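Local coordinates for protein epsin-3 (Saccharomyces cerevisiae, PDB 3ONK) that takes part in recruiting clathrin to the Golgi network and endosomes and binds membranes rich in phosphatidylinositol-3,5-bisphosphate, the part here being its ENTH domain, at residues T30-I35 with L71-Y76; E11-V16 with R45-S50; R54-K59 with N94-L99. All coordinates share one frame; numbering follows the deposited sequence.

Contacts 1 and 2 are helix-to-helix joints of the ENTH domain; contact 3 sets the end of helix 42-57 against helix 93-97 and the turn after it. Contact 2 is buried, although its centre lies about 12 Å from that of the chain, and pairs a hydrocarbon strip with two glutamates. Contact 1, about 7 Å from the chain centre, is only partly buried, a methionine lying against a tyrosine ring with a weak polar touch. Contact 3 runs from buried F56, I96 and L99 to exposed T57 and I98, meeting through hydrocarbon. Contacts 2 and 3 share helix 42-57. The I48 side chain also reaches the backbone of I35, and L71 reaches both F56 and L99.

Contact 1 (T30-I35 with L71-Y76); sequences TLMDQI and LQLLDY
A Met-aromatic contact joins helix 29-38 to helix 64-80 in the all-helical ENTH domain: M32 lies against the ring of Y76. The short segments cross at -59° with their axes 10.1 Å apart, and M32 and L73 are the closest pair by backbone. M32 touches the ring with three parts of its chain. Its CB sits over one face, offset toward the rim, and stands 3.9 Å from the ring centroid of Y76 in a CH-pi contact. Its SD approaches obliquely, 4.4 Å from that centroid, and also meets Y76 CB. The chain then bends at chi3 (-66°), which brings CE to 3.5 Å from Y76 CD1. The first torsion of Y76 (-172°) puts CG anti to the backbone N, on the side toward helix 29-38.

At the far end of the ring the Y76 hydroxyl donates a weak hydrogen bond to D33 OD1, 3.5 Å away, the carboxylate plane standing steeply to the ring. H80, one turn on in the same helix, stacks with Y76. An alanine in place of Y76 would probably leave the M32 sulfur and methyl without their aromatic partner and D33 without its hydroxyl donor, opening a gap between the two helices.

On the buried side L73 takes over, and its neighbour beyond is I52 of helix 42-57. M32 and L73 slide past each other in opposite directions, M32 CG lying 3.9 Å from L73 CD1, and that same L73 methyl meets I35 CD1 at 4.2 Å.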
loop_
_atom_site.group_PDB
_atom_site.type_symbol
_atom_site.label_atom_id
_atom_site.label_comp_id
_atom_site.label_asym_id
_atom_site.label_seq_id
_atom_site.Cartn_x
_atom_site.Cartn_y
_atom_site.Cartn_z
ATOM N N THR A 30 11.991 -0.246 -7.891
ATOM C CA THR A 30 11.732 0.061 -9.308
ATOM C C THR A 30 10.312 -0.369 -9.763
ATOM O O THR A 30 9.643 0.345 -10.516
ATOM C CB THR A 30 12.819 -0.541 -10.271
ATOM O OG1 THR A 30 14.055 0.148 -10.085
ATOM C CG2 THR A 30 12.410 -0.364 -11.727
ATOM N N LEU A 31 9.860 -1.523 -9.284
ATOM C CA LEU A 31 8.519 -2.003 -9.581
ATOM C C LEU A 31 7.487 -1.073 -8.961
ATOM O O LEU A 31 6.440 -0.779 -9.563
ATOM C CB LEU A 31 8.323 -3.421 -9.045
ATOM C CG LEU A 31 6.927 -4.027 -9.225
ATOM C CD1 LEU A 31 6.595 -4.200 -10.696
ATOM C CD2 LEU A 31 6.845 -5.353 -8.483
ATOM N N MET A 32 7.785 -0.610 -7.752
ATOM C CA MET A 32 6.917 0.352 -7.084
ATOM C C MET A 32 6.842 1.669 -7.884
ATOM O O MET A 32 5.757 2.220 -8.100
ATOM C CB MET A 32 7.398 0.598 -5.655
ATOM C CG MET A 32 7.189 -0.566 -4.706
ATOM S SD MET A 32 7.348 -0.050 -2.991
ATOM C CE MET A 32 9.090 0.407 -2.931
ATOM N N ASP A 33 7.992 2.157 -8.338
ATOM C CA ASP A 33 8.025 3.352 -9.188
ATOM C C ASP A 33 7.206 3.170 -10.472
ATOM O O ASP A 33 6.473 4.071 -10.882
ATOM C CB ASP A 33 9.467 3.742 -9.525
ATOM C CG ASP A 33 9.652 5.255 -9.656
ATOM O OD1 ASP A 33 8.788 6.013 -9.172
ATOM O OD2 ASP A 33 10.668 5.684 -10.233
ATOM N N GLN A 34 7.318 2.001 -11.101
ATOM C CA GLN A 34 6.524 1.715 -12.305
ATOM C C GLN A 34 5.043 1.867 -11.996
ATOM O O GLN A 34 4.280 2.446 -12.774
ATOM C CB GLN A 34 6.827 0.309 -12.848
ATOM C CG GLN A 34 8.174 0.206 -13.594
ATOM C CD GLN A 34 8.542 -1.229 -13.971
ATOM O OE1 GLN A 34 8.290 -2.158 -13.210
ATOM N NE2 GLN A 34 9.158 -1.406 -15.138
ATOM N N ILE A 35 4.633 1.352 -10.841
ATOM C CA ILE A 35 3.243 1.434 -10.443
ATOM C C ILE A 35 2.852 2.885 -10.134
ATOM O O ILE A 35 1.756 3.345 -10.474
ATOM C CB ILE A 35 2.969 0.500 -9.251
ATOM C CG1 ILE A 35 3.041 -0.967 -9.713
ATOM C CG2 ILE A 35 1.626 0.800 -8.665
ATOM C CD1 ILE A 35 3.323 -1.954 -8.587
ATOM N N LEU A 71 0.564 -2.507 2.085
ATOM C CA LEU A 71 0.804 -1.302 2.887
ATOM C C LEU A 71 2.070 -0.583 2.448
ATOM O O LEU A 71 2.053 0.631 2.233
ATOM C CB LEU A 71 0.886 -1.624 4.388
ATOM C CG LEU A 71 -0.403 -2.107 5.084
ATOM C CD1 LEU A 71 -0.094 -2.437 6.547
ATOM C CD2 LEU A 71 -1.521 -1.071 4.985
ATOM N N GLN A 72 3.164 -1.337 2.338
ATOM C CA GLN A 72 4.422 -0.810 1.830
ATOM C C GLN A 72 4.237 -0.108 0.495
ATOM O O GLN A 72 4.764 0.974 0.293
ATOM C CB GLN A 72 5.453 -1.928 1.647
ATOM C CG GLN A 72 6.038 -2.483 2.921
ATOM C CD GLN A 72 7.019 -3.604 2.652
ATOM O OE1 GLN A 72 6.641 -4.666 2.143
ATOM N NE2 GLN A 72 8.293 -3.377 2.991
ATOM N N LEU A 73 3.519 -0.742 -0.430
ATOM C CA LEU A 73 3.264 -0.137 -1.742
ATOM C C LEU A 73 2.498 1.178 -1.621
ATOM O O LEU A 73 2.814 2.166 -2.282
ATOM C CB LEU A 73 2.464 -1.094 -2.631
ATOM C CG LEU A 73 2.104 -0.605 -4.036
ATOM C CD1 LEU A 73 3.323 -0.097 -4.816
ATOM C CD2 LEU A 73 1.401 -1.722 -4.819
ATOM N N LEU A 74 1.479 1.172 -0.771
ATOM C CA LEU A 74 0.593 2.310 -0.623
ATOM C C LEU A 74 1.349 3.466 0.028
ATOM O O LEU A 74 1.120 4.634 -0.286
ATOM C CB LEU A 74 -0.627 1.887 0.201
ATOM C CG LEU A 74 -1.982 2.596 0.147
ATOM C CD1 LEU A 74 -2.516 2.835 -1.265
ATOM C CD2 LEU A 74 -2.989 1.784 0.970
ATOM N N ASP A 75 2.281 3.139 0.916
ATOM C CA ASP A 75 3.132 4.169 1.486
ATOM C C ASP A 75 3.966 4.830 0.388
ATOM O O ASP A 75 4.048 6.054 0.281
ATOM C CB ASP A 75 4.063 3.572 2.544
ATOM C CG ASP A 75 4.876 4.633 3.259
ATOM O OD1 ASP A 75 4.277 5.420 4.015
ATOM O OD2 ASP A 75 6.105 4.705 3.036
ATOM N N TYR A 76 4.595 4.004 -0.427
ATOM C CA TYR A 76 5.442 4.510 -1.494
ATOM C C TYR A 76 4.626 5.400 -2.434
ATOM O O TYR A 76 5.101 6.442 -2.869
ATOM C CB TYR A 76 6.073 3.340 -2.259
ATOM C CG TYR A 76 7.115 3.754 -3.273
ATOM C CD1 TYR A 76 8.465 3.835 -2.925
ATOM C CD2 TYR A 76 6.750 4.074 -4.579
ATOM C CE1 TYR A 76 9.419 4.209 -3.863
ATOM C CE2 TYR A 76 7.693 4.458 -5.516
ATOM C CZ TYR A 76 9.021 4.527 -5.156
ATOM O OH TYR A 76 9.953 4.913 -6.095
#

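Contact 2 (E11-V16 with R45-S50); sequences EMEGKV and REEILS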
loop_
_atom_site.group_PDB
_atom_site.type_symbol
_atom_site.label_atom_id
_atom_site.label_comp_id
_atom_site.label_asym_id
_atom_site.label_seq_id
_atom_site.Cartn_x
_atom_site.Cartn_y
_atom_site.Cartn_z
ATOM N N GLU A 11 -1.759 -5.299 -17.611
ATOM C CA GLU A 11 -0.344 -5.167 -17.299
ATOM C C GLU A 11 -0.145 -4.518 -15.941
ATOM O O GLU A 11 0.647 -4.995 -15.131
ATOM C CB GLU A 11 0.351 -4.304 -18.342
ATOM C CG GLU A 11 1.044 -5.060 -19.435
ATOM C CD GLU A 11 2.033 -4.172 -20.154
ATOM O OE1 GLU A 11 3.066 -3.791 -19.538
ATOM O OE2 GLU A 11 1.761 -3.837 -21.322
ATOM N N MET A 12 -0.863 -3.424 -15.703
ATOM C CA MET A 12 -0.712 -2.690 -14.447
ATOM C C MET A 12 -1.269 -3.466 -13.249
ATOM O O MET A 12 -0.693 -3.445 -12.167
ATOM C CB MET A 12 -1.342 -1.298 -14.544
ATOM C CG MET A 12 -1.167 -0.428 -13.296
ATOM S SD MET A 12 0.555 -0.160 -12.809
ATOM C CE MET A 12 1.237 0.713 -14.212
ATOM N N GLU A 13 -2.397 -4.136 -13.433
ATOM C CA GLU A 13 -2.951 -4.964 -12.366
ATOM C C GLU A 13 -1.997 -6.124 -12.069
ATOM O O GLU A 13 -1.898 -6.583 -10.928
ATOM C CB GLU A 13 -4.338 -5.494 -12.746
ATOM C CG GLU A 13 -5.392 -4.415 -12.843
ATOM C CD GLU A 13 -6.649 -4.871 -13.560
ATOM O OE1 GLU A 13 -6.633 -5.946 -14.199
ATOM O OE2 GLU A 13 -7.661 -4.147 -13.481
ATOM N N GLY A 14 -1.278 -6.576 -13.093
ATOM C CA GLY A 14 -0.273 -7.610 -12.921
ATOM C C GLY A 14 0.924 -7.114 -12.113
ATOM O O GLY A 14 1.495 -7.847 -11.308
ATOM N N LYS A 15 1.321 -5.867 -12.342
ATOM C CA LYS A 15 2.434 -5.293 -11.612
ATOM C C LYS A 15 2.078 -5.178 -10.128
ATOM O O LYS A 15 2.864 -5.572 -9.259
ATOM C CB LYS A 15 2.799 -3.925 -12.195
ATOM C CG LYS A 15 3.555 -3.987 -13.510
ATOM C CD LYS A 15 4.059 -2.600 -13.909
ATOM C CE LYS A 15 5.132 -2.672 -14.976
ATOM N NZ LYS A 15 4.687 -3.449 -16.150
ATOM N N VAL A 16 0.885 -4.658 -9.845
ATOM C CA VAL A 16 0.403 -4.561 -8.470
ATOM C C VAL A 16 0.292 -5.940 -7.828
ATOM O O VAL A 16 0.668 -6.126 -6.669
ATOM C CB VAL A 16 -0.970 -3.860 -8.380
ATOM C CG1 VAL A 16 -1.434 -3.812 -6.927
ATOM C CG2 VAL A 16 -0.881 -2.466 -8.948
ATOM N N ARG A 45 -4.863 4.352 -12.541
ATOM C CA ARG A 45 -5.006 4.760 -11.154
ATOM C C ARG A 45 -6.109 3.903 -10.513
ATOM O O ARG A 45 -5.921 3.331 -9.442
ATOM C CB ARG A 45 -5.308 6.271 -11.043
ATOM C CG ARG A 45 -5.542 6.785 -9.609
ATOM C CD ARG A 45 -6.044 8.248 -9.594
ATOM N NE ARG A 45 -5.317 8.985 -10.602
ATOM C CZ ARG A 45 -5.852 9.728 -11.555
ATOM N NH1 ARG A 45 -7.158 9.922 -11.625
ATOM N NH2 ARG A 45 -5.042 10.306 -12.432
ATOM N N GLU A 46 -7.250 3.789 -11.185
ATOM C CA GLU A 46 -8.345 2.963 -10.674
ATOM C C GLU A 46 -7.982 1.478 -10.630
ATOM O O GLU A 46 -8.356 0.773 -9.692
ATOM C CB GLU A 46 -9.627 3.181 -11.493
ATOM C CG GLU A 46 -10.805 3.711 -10.669
ATOM C CD GLU A 46 -11.801 4.524 -11.491
ATOM O OE1 GLU A 46 -11.557 4.714 -12.706
ATOM O OE2 GLU A 46 -12.826 4.977 -10.926
ATOM N N GLU A 47 -7.245 0.999 -11.631
ATOM C CA GLU A 47 -6.786 -0.401 -11.620
ATOM C C GLU A 47 -5.954 -0.703 -10.393
ATOM O O GLU A 47 -6.135 -1.733 -9.741
ATOM C CB GLU A 47 -5.964 -0.725 -12.866
ATOM C CG GLU A 47 -6.772 -0.740 -14.131
ATOM C CD GLU A 47 -5.939 -1.022 -15.359
ATOM O OE1 GLU A 47 -6.477 -0.833 -16.463
ATOM O OE2 GLU A 47 -4.755 -1.421 -15.236
ATOM N N ILE A 48 -5.042 0.211 -10.087
ATOM C CA ILE A 48 -4.117 0.066 -8.962
ATOM C C ILE A 48 -4.889 0.069 -7.658
ATOM O O ILE A 48 -4.635 -0.737 -6.772
ATOM C CB ILE A 48 -3.093 1.238 -8.932
ATOM C CG1 ILE A 48 -2.213 1.228 -10.187
ATOM C CG2 ILE A 48 -2.229 1.177 -7.702
ATOM C CD1 ILE A 48 -1.439 2.513 -10.374
ATOM N N LEU A 49 -5.836 0.995 -7.562
ATOM C CA LEU A 49 -6.693 1.144 -6.394
ATOM C C LEU A 49 -7.446 -0.152 -6.044
ATOM O O LEU A 49 -7.329 -0.672 -4.935
ATOM C CB LEU A 49 -7.700 2.264 -6.676
ATOM C CG LEU A 49 -8.211 3.101 -5.510
ATOM C CD1 LEU A 49 -7.125 4.078 -5.046
ATOM C CD2 LEU A 49 -9.512 3.841 -5.911
ATOM N N SER A 50 -8.240 -0.646 -6.992
ATOM C CA SER A 50 -8.944 -1.909 -6.831
ATOM C C SER A 50 -8.021 -2.975 -6.270
ATOM O O SER A 50 -8.291 -3.565 -5.221
ATOM C CB SER A 50 -9.450 -2.391 -8.178
ATOM O OG SER A 50 -10.062 -1.325 -8.880
#
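E46 O, next in the chain to the E47 that meets E13 and M12, is gripped by two donors of S50, OG at 2.8 Å and the backbone N, which reach it from opposite faces of its plane. Across the contact E47 OE2 rests 3.5 Å from M12 CB. The glutamates E13 and E47 cross at about a right angle, their carboxylate planes 56° apart. E13 OE2 lies 3.6 Å from E47 CG, and E13 CG packs on E47 CB at 3.7 Å. The two OE2 atoms of E13 and E47 come within 4.4 Å, a proximity of like charges probably eased by T10, whose hydroxyl bonds E47 OE2 and whose backbone N donates to E13 OE1.

Behind this acidic edge helices 11-19 and 42-57 of the ENTH domain pack at a shallow angle, the segments crossing at -35° with axes 8.9 Å apart. I48 is the hydrocarbon centre. M12 crosses it obliquely, M12 CG lying 3.7 Å from I48 CG1, its chain bent at chi2 and chi3. One turn on, V16 meets I48 at about a right angle, V16 CG2 to I48 CG2 at 4.1 Å. I35 of helix 29-38 touches both M12 and I48, while L73 covers V16.

Contact 3 (R54-K59 with N94-L99); sequences RRFTEK and NLIRIL
F56, near the end of helix 42-57, carries the tight half of this contact by presenting its ring to I96 of helix 93-97 and to L99, which follows that helix. L99 CD1 sits over one face, 3.9 Å from the F56 ring centroid and only 15° off the normal, a CH-pi contact in which the two side chains cross at about a right angle. That methyl comes nearest the ring at F56 CD1, 3.8 Å away. I96 lies alongside instead, pointing the same way, and its CG1 meets the ring edge at F56 CE2, 4.2 Å apart. This part faces the interior of the ENTH domain: F56 also rests on A70, L71 and L74 of helix 64-80, and V120 of helix 113-127 backs both I96 and L99.

Toward solvent the contact narrows, though its distances do not lengthen. Exposed T57 offers its methyl to L95, also on helix 93-97, T57 CG2 to L95 CD2 at 3.7 Å, and L95 CD2 also reaches F56 CB. The T57 hydroxyl, between the backbone N and the carbonyl carbon (chi1 69°), turns back to its own helix and donates to R54 O at 3.0 Å, from above the carbonyl plane.

Hydrocarbon on both sides is consistent with a joint held by shape and the exclusion of water, T57 spending its polar group locally.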
loop_
_atom_site.group_PDB
_atom_site.type_symbol
_atom_site.label_atom_id
_atom_site.label_comp_id
_atom_site.label_asym_id
_atom_site.label_seq_id
_atom_site.Cartn_x
_atom_site.Cartn_y
_atom_site.Cartn_z
ATOM N N ARG A 54 -8.233 -4.818 -2.501
ATOM C CA ARG A 54 -8.694 -6.203 -2.544
ATOM C C ARG A 54 -7.997 -6.977 -1.451
ATOM O O ARG A 54 -8.581 -7.841 -0.813
ATOM C CB ARG A 54 -8.403 -6.848 -3.898
ATOM C CG ARG A 54 -9.266 -6.288 -5.013
ATOM C CD ARG A 54 -9.140 -7.062 -6.310
ATOM N NE ARG A 54 -9.985 -6.458 -7.334
ATOM C CZ ARG A 54 -11.284 -6.704 -7.469
ATOM N NH1 ARG A 54 -11.890 -7.557 -6.648
ATOM N NH2 ARG A 54 -11.977 -6.101 -8.427
ATOM N N ARG A 55 -6.733 -6.643 -1.235
ATOM C CA ARG A 55 -5.920 -7.327 -0.243
ATOM C C ARG A 55 -6.452 -7.131 1.187
ATOM O O ARG A 55 -6.560 -8.096 1.950
ATOM C CB ARG A 55 -4.461 -6.878 -0.370
ATOM C CG ARG A 55 -3.562 -7.902 -1.065
ATOM C CD ARG A 55 -4.102 -8.305 -2.443
ATOM N NE ARG A 55 -3.386 -7.647 -3.538
ATOM C CZ ARG A 55 -3.824 -7.576 -4.796
ATOM N NH1 ARG A 55 -4.994 -8.122 -5.138
ATOM N NH2 ARG A 55 -3.091 -6.945 -5.711
ATOM N N PHE A 56 -6.804 -5.891 1.528
ATOM C CA PHE A 56 -7.259 -5.549 2.876
ATOM C C PHE A 56 -8.534 -6.258 3.263
ATOM O O PHE A 56 -8.809 -6.466 4.449
ATOM C CB PHE A 56 -7.484 -4.040 3.008
ATOM C CG PHE A 56 -6.271 -3.228 2.709
ATOM C CD1 PHE A 56 -5.051 -3.845 2.487
ATOM C CD2 PHE A 56 -6.338 -1.851 2.652
ATOM C CE1 PHE A 56 -3.922 -3.101 2.209
ATOM C CE2 PHE A 56 -5.215 -1.105 2.370
ATOM C CZ PHE A 56 -4.006 -1.728 2.154
ATOM N N THR A 57 -9.322 -6.623 2.265
ATOM C CA THR A 57 -10.677 -7.086 2.530
ATOM C C THR A 57 -10.761 -8.596 2.798
ATOM O O THR A 57 -11.768 -9.090 3.299
ATOM C CB THR A 57 -11.637 -6.636 1.413
ATOM O OG1 THR A 57 -11.323 -7.332 0.204
ATOM C CG2 THR A 57 -11.484 -5.133 1.174
ATOM N N GLU A 58 -9.690 -9.318 2.487
ATOM C CA GLU A 58 -9.591 -10.723 2.866
ATOM C C GLU A 58 -8.962 -10.847 4.255
ATOM O O GLU A 58 -7.740 -10.947 4.377
ATOM C CB GLU A 58 -8.769 -11.512 1.839
ATOM N N LYS A 59 -9.805 -10.819 5.290
ATOM C CA LYS A 59 -9.372 -11.031 6.673
ATOM C C LYS A 59 -8.634 -12.356 6.732
ATOM O O LYS A 59 -9.177 -13.385 6.341
ATOM C CB LYS A 59 -10.574 -11.053 7.621
ATOM N N ASN A 94 -11.697 4.571 5.762
ATOM C CA ASN A 94 -12.568 3.645 6.486
ATOM C C ASN A 94 -12.098 2.193 6.404
ATOM O O ASN A 94 -11.927 1.516 7.414
ATOM C CB ASN A 94 -13.997 3.767 5.916
ATOM C CG ASN A 94 -14.014 4.290 4.456
ATOM O OD1 ASN A 94 -14.004 5.513 4.211
ATOM N ND2 ASN A 94 -14.025 3.363 3.489
ATOM N N LEU A 95 -11.902 1.735 5.175
ATOM C CA LEU A 95 -11.479 0.376 4.880
ATOM C C LEU A 95 -10.064 0.122 5.408
ATOM O O LEU A 95 -9.759 -0.963 5.892
ATOM C CB LEU A 95 -11.535 0.157 3.363
ATOM C CG LEU A 95 -11.584 -1.229 2.701
ATOM C CD1 LEU A 95 -10.600 -1.275 1.543
ATOM C CD2 LEU A 95 -11.322 -2.380 3.671
ATOM N N ILE A 96 -9.202 1.127 5.308
ATOM C CA ILE A 96 -7.824 0.989 5.752
ATOM C C ILE A 96 -7.784 0.815 7.266
ATOM O O ILE A 96 -7.010 -0.007 7.793
ATOM C CB ILE A 96 -6.992 2.213 5.323
ATOM C CG1 ILE A 96 -7.040 2.376 3.799
ATOM C CG2 ILE A 96 -5.561 2.118 5.829
ATOM C CD1 ILE A 96 -6.321 3.606 3.293
ATOM N N ARG A 97 -8.644 1.581 7.946
ATOM C CA ARG A 97 -8.778 1.561 9.403
ATOM C C ARG A 97 -9.035 0.164 9.947
ATOM O O ARG A 97 -8.644 -0.157 11.068
ATOM C CB ARG A 97 -9.912 2.498 9.860
ATOM C CG ARG A 97 -9.618 3.982 9.677
ATOM C CD ARG A 97 -10.345 4.862 10.721
ATOM N NE ARG A 97 -10.117 6.286 10.469
ATOM C CZ ARG A 97 -9.159 7.008 11.042
ATOM N NH1 ARG A 97 -9.032 8.290 10.732
ATOM N NH2 ARG A 97 -8.334 6.458 11.926
ATOM N N ILE A 98 -9.708 -0.662 9.159
ATOM C CA ILE A 98 -10.001 -2.024 9.587
ATOM C C ILE A 98 -8.724 -2.726 10.043
ATOM O O ILE A 98 -8.755 -3.521 10.977
ATOM C CB ILE A 98 -10.680 -2.851 8.456
ATOM C CG1 ILE A 98 -11.258 -4.153 9.005
ATOM C CG2 ILE A 98 -9.697 -3.184 7.344
ATOM C CD1 ILE A 98 -11.695 -5.125 7.913
ATOM N N LEU A 99 -7.598 -2.415 9.397
ATOM C CA LEU A 99 -6.341 -3.116 9.674
ATOM C C LEU A 99 -5.748 -2.757 11.022
ATOM O O LEU A 99 -4.808 -3.410 11.482
ATOM C CB LEU A 99 -5.308 -2.862 8.568
ATOM C CG LEU A 99 -5.671 -3.499 7.224
ATOM C CD1 LEU A 99 -4.583 -3.232 6.170
ATOM C CD2 LEU A 99 -5.913 -4.992 7.407
#